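Local coordinates for short chain dehydrogenase (Rhodopseudomonas palustris, PDB 3H7A), which acts as an oxidoreductase of the short-chain dehydrogenase family and probably works with a nicotinamide cofactor bound in a Rossmann fold, at the interface of chains A and B and the interface of chains A and C. Residues are numbered along the deposited sequence; one frame, centred on the assembly and turned at random. Chains: chain A/B/C, short chain dehydrogenase.

Contact 1: the interface of chains A and B. Residues chain A 115, 119, 161-162, 165; chain B 107, 153, 157.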
# COMPACT_ATOMS: atom_id res chain seq x y z
N CYS A 115 -11.01 -17.36 6.97
CA CYS A 115 -9.68 -17.06 7.49
C CYS A 115 -9.09 -18.26 8.25
O CYS A 115 -8.06 -18.81 7.83
CB CYS A 115 -9.73 -15.84 8.41
SG CYS A 115 -8.08 -15.41 9.11
N PHE A 119 -6.05 -20.74 7.14
CA PHE A 119 -4.89 -21.01 7.98
C PHE A 119 -4.64 -22.51 8.18
O PHE A 119 -3.52 -22.99 7.99
CB PHE A 119 -5.05 -20.33 9.35
CG PHE A 119 -4.15 -20.90 10.40
CD1 PHE A 119 -2.77 -20.70 10.32
CD2 PHE A 119 -4.67 -21.64 11.46
CE1 PHE A 119 -1.92 -21.25 11.27
CE2 PHE A 119 -3.82 -22.18 12.43
CZ PHE A 119 -2.44 -21.98 12.33
N GLY A 161 -7.20 -10.92 7.30
CA GLY A 161 -6.65 -12.01 8.08
C GLY A 161 -6.01 -13.07 7.21
O GLY A 161 -4.88 -13.47 7.46
N LEU A 162 -6.72 -13.51 6.18
CA LEU A 162 -6.19 -14.52 5.28
C LEU A 162 -4.99 -14.04 4.47
O LEU A 162 -4.03 -14.81 4.21
CB LEU A 162 -7.31 -15.00 4.34
CG LEU A 162 -6.91 -16.12 3.39
CD1 LEU A 162 -6.77 -17.40 4.13
CD2 LEU A 162 -7.99 -16.23 2.32
N VAL A 165 -1.98 -14.33 6.63
CA VAL A 165 -1.56 -15.73 6.75
C VAL A 165 -0.73 -16.06 5.52
O VAL A 165 0.38 -16.62 5.64
CB VAL A 165 -2.79 -16.69 6.83
CG1 VAL A 165 -2.34 -18.13 6.75
CG2 VAL A 165 -3.56 -16.49 8.11
N PHE B 107 -3.48 -19.64 17.31
CA PHE B 107 -4.15 -18.89 16.25
C PHE B 107 -5.53 -18.36 16.71
O PHE B 107 -5.81 -17.17 16.52
CB PHE B 107 -4.26 -19.71 14.96
CG PHE B 107 -4.60 -18.88 13.71
CD1 PHE B 107 -3.60 -18.32 12.92
CD2 PHE B 107 -5.94 -18.69 13.33
CE1 PHE B 107 -3.90 -17.55 11.77
CE2 PHE B 107 -6.25 -17.95 12.18
CZ PHE B 107 -5.23 -17.36 11.41
N ALA B 153 2.26 -15.55 11.29
CA ALA B 153 0.92 -15.86 10.74
C ALA B 153 -0.24 -15.63 11.70
O ALA B 153 -1.26 -15.06 11.30
CB ALA B 153 0.85 -17.28 10.13
N SER B 157 -2.32 -12.06 11.26
CA SER B 157 -3.71 -12.33 10.82
C SER B 157 -4.70 -11.54 11.64
O SER B 157 -5.62 -10.90 11.10
CB SER B 157 -4.05 -13.80 10.91
OG SER B 157 -5.34 -14.01 10.36

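Contact 2: the interface of chains A and C. Residues chain A 225, 229, 233, 235, 238; chain C 225, 238, 240.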
# COMPACT_ATOMS: atom_id res chain seq x y z
N GLN A 225 -1.59 -20.05 -14.64
CA GLN A 225 -0.47 -19.12 -14.76
C GLN A 225 0.45 -19.18 -13.56
O GLN A 225 1.65 -19.36 -13.70
CB GLN A 225 -1.01 -17.71 -14.82
CG GLN A 225 -0.98 -17.01 -16.13
CD GLN A 225 -1.58 -15.61 -16.00
OE1 GLN A 225 -0.95 -14.70 -15.46
NE2 GLN A 225 -2.82 -15.45 -16.47
N GLN A 229 4.63 -20.78 -13.09
CA GLN A 229 5.79 -19.93 -12.82
C GLN A 229 6.96 -20.72 -12.26
O GLN A 229 6.79 -21.50 -11.31
CB GLN A 229 5.44 -18.79 -11.85
CG GLN A 229 4.32 -17.89 -12.34
CD GLN A 229 4.13 -16.71 -11.42
OE1 GLN A 229 4.24 -16.83 -10.19
NE2 GLN A 229 3.83 -15.56 -12.01
N ALA A 233 11.12 -16.85 -10.73
CA ALA A 233 10.21 -15.76 -11.04
C ALA A 233 8.81 -16.03 -10.48
O ALA A 233 7.83 -16.05 -11.23
CB ALA A 233 10.13 -15.55 -12.54
N THR A 235 5.51 -15.10 -8.27
CA THR A 235 4.83 -13.96 -7.70
C THR A 235 3.98 -14.37 -6.50
O THR A 235 3.35 -15.42 -6.49
CB THR A 235 4.05 -13.11 -8.75
OG1 THR A 235 2.66 -13.45 -8.78
CG2 THR A 235 4.65 -13.24 -10.15
N MET A 238 -1.22 -11.40 -6.99
CA MET A 238 -1.63 -10.98 -8.30
C MET A 238 -3.11 -10.60 -8.26
O MET A 238 -3.93 -11.36 -7.75
CB MET A 238 -1.42 -12.14 -9.27
CG MET A 238 -1.44 -11.77 -10.72
SD MET A 238 -0.81 -13.07 -11.79
CE MET A 238 -2.24 -14.10 -11.99
N GLN C 225 4.02 -14.16 -20.01
CA GLN C 225 2.85 -14.51 -19.21
C GLN C 225 1.85 -13.34 -19.18
O GLN C 225 0.65 -13.53 -19.38
CB GLN C 225 3.29 -14.90 -17.80
CG GLN C 225 2.15 -15.23 -16.87
CD GLN C 225 2.51 -15.11 -15.40
OE1 GLN C 225 3.65 -15.40 -14.99
NE2 GLN C 225 1.53 -14.70 -14.59
N MET C 238 2.54 -6.74 -11.21
CA MET C 238 3.05 -8.02 -10.74
C MET C 238 4.47 -7.78 -10.24
O MET C 238 5.18 -6.96 -10.82
CB MET C 238 3.08 -9.01 -11.90
CG MET C 238 2.83 -10.45 -11.52
SD MET C 238 2.42 -11.49 -12.92
CE MET C 238 3.93 -11.44 -13.88
N ILE C 240 8.07 -9.95 -9.27
CA ILE C 240 8.76 -11.24 -9.30
C ILE C 240 10.07 -11.19 -8.53
O ILE C 240 10.76 -10.17 -8.53
CB ILE C 240 8.99 -11.78 -10.74
CG1 ILE C 240 9.77 -10.78 -11.61
CG2 ILE C 240 7.66 -12.14 -11.40
CD1 ILE C 240 10.02 -11.26 -13.02

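Contact 3: the interface of chains A and B. Residues chain A 108, 111-112, 116; chain B 107-108, 111.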
# COMPACT_ATOMS: atom_id res chain seq x y z
N ARG A 108 -17.98 -14.15 13.71
CA ARG A 108 -17.25 -15.38 14.01
C ARG A 108 -17.33 -16.38 12.85
O ARG A 108 -16.30 -16.92 12.42
CB ARG A 108 -17.80 -15.99 15.30
CG ARG A 108 -16.98 -17.13 15.87
CD ARG A 108 -17.64 -17.72 17.11
NE ARG A 108 -17.70 -16.79 18.24
CZ ARG A 108 -18.80 -16.16 18.66
NH1 ARG A 108 -18.74 -15.35 19.70
NH2 ARG A 108 -19.97 -16.35 18.05
N TRP A 111 -15.09 -15.30 9.98
CA TRP A 111 -13.67 -15.61 10.24
C TRP A 111 -13.39 -17.11 10.14
O TRP A 111 -12.34 -17.52 9.63
CB TRP A 111 -13.29 -15.14 11.62
CG TRP A 111 -11.91 -15.57 12.06
CD1 TRP A 111 -10.73 -15.00 11.71
CD2 TRP A 111 -11.60 -16.62 12.99
NE1 TRP A 111 -9.69 -15.65 12.35
CE2 TRP A 111 -10.20 -16.64 13.14
CE3 TRP A 111 -12.38 -17.55 13.71
CZ2 TRP A 111 -9.56 -17.55 13.98
CZ3 TRP A 111 -11.73 -18.46 14.54
CH2 TRP A 111 -10.34 -18.45 14.66
N GLU A 112 -14.33 -17.92 10.64
CA GLU A 112 -14.17 -19.37 10.64
C GLU A 112 -14.16 -19.95 9.24
O GLU A 112 -13.39 -20.87 8.97
CB GLU A 112 -15.27 -20.06 11.48
CG GLU A 112 -15.00 -20.04 12.97
CD GLU A 112 -16.17 -20.55 13.82
OE1 GLU A 112 -17.14 -21.11 13.25
OE2 GLU A 112 -16.10 -20.38 15.07
N TRP A 116 -9.76 -18.66 9.35
CA TRP A 116 -9.44 -19.86 10.12
C TRP A 116 -9.23 -21.07 9.22
O TRP A 116 -8.18 -21.74 9.26
CB TRP A 116 -10.56 -20.19 11.09
CG TRP A 116 -10.46 -21.51 11.78
CD1 TRP A 116 -11.31 -22.59 11.63
CD2 TRP A 116 -9.46 -21.92 12.73
NE1 TRP A 116 -10.90 -23.62 12.44
CE2 TRP A 116 -9.77 -23.24 13.12
CE3 TRP A 116 -8.34 -21.29 13.30
CZ2 TRP A 116 -9.00 -23.96 14.05
CZ3 TRP A 116 -7.56 -22.00 14.22
CH2 TRP A 116 -7.91 -23.31 14.59
N PHE B 107 -3.48 -19.64 17.31
CA PHE B 107 -4.15 -18.89 16.25
C PHE B 107 -5.53 -18.36 16.71
O PHE B 107 -5.81 -17.17 16.52
CB PHE B 107 -4.26 -19.71 14.96
CG PHE B 107 -4.60 -18.88 13.71
CD1 PHE B 107 -3.60 -18.32 12.92
CD2 PHE B 107 -5.94 -18.69 13.33
CE1 PHE B 107 -3.90 -17.55 11.77
CE2 PHE B 107 -6.25 -17.95 12.18
CZ PHE B 107 -5.23 -17.36 11.41
N ARG B 108 -6.36 -19.22 17.30
CA ARG B 108 -7.70 -18.82 17.80
C ARG B 108 -7.61 -17.76 18.91
O ARG B 108 -8.34 -16.76 18.87
CB ARG B 108 -8.46 -20.03 18.35
CG ARG B 108 -9.86 -20.24 17.77
CD ARG B 108 -10.98 -19.46 18.47
NE ARG B 108 -12.23 -19.61 17.71
CZ ARG B 108 -13.39 -19.04 18.02
NH1 ARG B 108 -14.46 -19.25 17.25
NH2 ARG B 108 -13.50 -18.27 19.10
N TRP B 111 -6.45 -14.32 17.69
CA TRP B 111 -7.60 -13.68 17.08
C TRP B 111 -8.64 -13.16 18.10
O TRP B 111 -9.14 -12.03 17.98
CB TRP B 111 -8.27 -14.62 16.10
CG TRP B 111 -9.53 -14.05 15.52
CD1 TRP B 111 -9.63 -13.15 14.50
CD2 TRP B 111 -10.88 -14.34 15.93
NE1 TRP B 111 -10.95 -12.85 14.26
CE2 TRP B 111 -11.74 -13.58 15.11
CE3 TRP B 111 -11.44 -15.19 16.91
CZ2 TRP B 111 -13.13 -13.63 15.22
CZ3 TRP B 111 -12.83 -15.24 17.03
CH2 TRP B 111 -13.66 -14.46 16.18

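Contact 4: the interface of chains A and B. Residues chain A 168, 171-172; chain B 148-151.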
# COMPACT_ATOMS: atom_id res chain seq x y z
N SER A 168 2.84 -14.24 5.67
CA SER A 168 3.74 -14.92 6.61
C SER A 168 4.19 -16.29 6.14
O SER A 168 5.36 -16.65 6.25
CB SER A 168 3.07 -15.05 7.96
OG SER A 168 2.80 -13.75 8.45
N ARG A 171 6.72 -15.71 3.30
CA ARG A 171 8.05 -15.32 3.79
C ARG A 171 8.86 -16.53 4.26
O ARG A 171 10.05 -16.64 3.96
CB ARG A 171 7.96 -14.30 4.93
CG ARG A 171 7.31 -12.95 4.62
CD ARG A 171 8.04 -12.10 3.61
NE ARG A 171 9.39 -11.74 4.04
CZ ARG A 171 10.19 -10.91 3.38
NH1 ARG A 171 11.41 -10.67 3.85
NH2 ARG A 171 9.78 -10.31 2.26
N GLU A 172 8.21 -17.44 4.98
CA GLU A 172 8.88 -18.60 5.56
C GLU A 172 9.15 -19.71 4.55
O GLU A 172 10.20 -20.35 4.59
CB GLU A 172 8.06 -19.14 6.75
CG GLU A 172 8.50 -20.52 7.24
CD GLU A 172 7.78 -21.03 8.48
OE1 GLU A 172 6.82 -20.37 8.98
OE2 GLU A 172 8.20 -22.10 8.97
N GLY B 148 2.95 -9.28 6.89
CA GLY B 148 3.16 -10.50 7.67
C GLY B 148 4.52 -11.14 7.41
O GLY B 148 4.75 -11.71 6.36
N GLY B 149 5.41 -11.04 8.38
CA GLY B 149 6.73 -11.65 8.25
C GLY B 149 6.74 -13.12 8.62
O GLY B 149 5.72 -13.67 9.04
N SER B 150 7.90 -13.75 8.48
CA SER B 150 8.06 -15.15 8.82
C SER B 150 7.85 -15.38 10.31
O SER B 150 8.47 -14.73 11.16
CB SER B 150 9.44 -15.63 8.39
OG SER B 150 9.66 -16.97 8.77
N GLY B 151 6.94 -16.29 10.63
CA GLY B 151 6.67 -16.66 12.01
C GLY B 151 5.47 -15.91 12.55
O GLY B 151 4.99 -16.21 13.64
O HOH W 1 5.76 -18.00 8.80

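Contact 1: the interface of chains A and B
B:Phe107 lays its ring flat over that of A:Phe119 in a parallel stack, the planes 3° apart and the ring centroids 3.9 Å from each other. The two side chains enter from opposite sides and slide past one another, so that CD1 of B:Phe107 stands over the middle of the A:Phe119 ring and CG of A:Phe119 over the middle of the other. At the far end of B:Phe107, its CZ meets CB of A:Phe119 and lies 3.8 Å from CG2 of A:Val165, whose side chain crosses it at about a right angle. CG2 of A:Val165 also packs 3.9 Å from CB of B:Ser157. The hydroxyl of B:Ser157 swings opposite its own amide N (chi1 -175°), which points OG into chain A to donate a hydrogen bond of 3.0 Å to the carbonyl O of A:Gly161. The donor stands above the carbonyl plane with a C=O...OG angle of 97°, away from a lone pair, which suggests a modest bond. A:Gly161 has no side chain, and its CA approaches CA of B:Ser157 to 4.0 Å, bringing the helices close. The patch joins helices 104-132 and 153-173 of both subunits, the pair through which short-chain dehydrogenases commonly dimerise, and probably helps to hold this dimer.

Contact 2: the interface of chains A and C
A:Thr235 presses its methyl CG2 tightly against CG2 of C:Ile240 at 3.4 Å. CG2 of A:Thr235 also touches CG of C:Met238, at 3.6 Å, where the two side chains cross at about a right angle. The two copies of Met238 run alongside each other in the same direction, with SD of A:Met238 3.8 Å from SD of C:Met238. Outside the thioethers comes an amide relay centred on C:Gln225. Its CG is anti to the backbone N (chi1 178°), and the extended chain carries the amide across the boundary. There NE2 of C:Gln225 donates a short bond of 2.6 Å to OE1 of A:Gln225, on a lone pair, although the two amide planes are turned 62° apart. The two copies of Gln225 depart from exact symmetry here, one giving NE2 and the other OE1. NE2 of A:Gln229 gives an almost straight bond (178° at H) of 3.0 Å to a lone pair of OE1 of C:Gln225. The backbone N of A:Thr235 fixes OE1 of A:Gln229. A leucine in place of C:Gln225 would probably leave A:Gln225 OE1 and A:Gln229 NE2 without these partners. In each subunit the site combines helix 216-228, the turn after it and strand 237-240, a C-terminal region that often pairs subunits in this family.

Contact 3: the interface of chains A and B
Two copies of one tryptophan stack across the dimer: the indoles of A:Trp111 and B:Trp111 overlap face to face, their planes 10° apart and the centroids of their five-membered rings 3.5 Å from each other. The side chains run in opposite directions, so each pyrrole edge carrying CD1 and NE1 lies over its counterpart. The other face of A:Trp111 is backed by CB of A:Trp116 in its own chain, which leaves the indole clamped from both sides. Its six-membered ring meets B:Arg108, with CH2 of A:Trp111 3.6 Å from CG of the arginine and CZ3 3.4 Å from NE. The guanidinium stands almost upright to this indole, at 86°, while one of its own faces rests near CZ3 of B:Trp111. A bend at chi2 (-86°) folds the chain of B:Arg108 past the far end of the A:Trp111 indole and brings NH1 to the carboxylate OE2 of A:Glu112 at 3.0 Å, a salt bridge that comes in at the guanidinium edge but whose hydrogen-bond geometry is weak. At the other end of the patch, CD2 of B:Phe107 touches the edge of the A:Trp116 ring, 3.5 Å from CE3. Cutting A:Trp111 back to an alanine is likely to leave B:Trp111 without its stacking mate and open a gap beside the aliphatic part of B:Arg108. Formed by the facing 104-132 helices, this aromatic seam probably keeps the two subunits in register.

Contact 4: the interface of chains A and B
A:Ser168 turns its hydroxyl toward the B chain and donates a hydrogen bond of 3.0 Å from OG to the carbonyl O of B:Gly149. OG lies beside its own backbone N (chi1 -61°) and reaches the carbonyl from a position tilted 26° from its plane. One helical turn further on, A:Glu172 takes a different course. Its extended chain runs past B:Ser150, whose OG abuts CB of the glutamate at 3.4 Å, a packing contact. The carboxylate then reaches a bridging water. This water lies 2.6 Å from OE1 of A:Glu172 and 2.9 Å from the carbonyl O of A:Ser168, and the backbone N of B:Gly151 stands 2.8 Å from it. It therefore ties two successive turns of one subunit to the loop of the other. On the side away from the water, the CB and CG end of the poorly ordered A:Arg171 lies against the loop, CB 4.0 Å from CA of B:Ser150 and CG 3.9 Å from CA of B:Gly149. The bare glycine backbone probably helps to allow this close approach, and B:Gly151 adopts a positive phi that suits a glycine. The site sets the C-terminal part of helix 153-173 of chain A against the loop of chain B that leads into its own copy of that helix.

Contacts 1, 3 and 4 are patches of one two-fold interface between chains A and B. The C-alpha centres of contacts 1 and 3 lie about 8 Å apart, and the two share helix 104-132 and B:Phe107. Contacts 1 and 4 share helix 153-173, with contact 4 about 11 Å from contact 1 and 18 Å from contact 3. Contact 2 joins chain A to chain C through other elements, its centre about 23 Å from contact 1, 19 Å from contact 4 and 30 Å from contact 3. Two distinct two-fold interfaces on one subunit suit the four-copy deposited assembly, which probably reflects the tetramer common in this family.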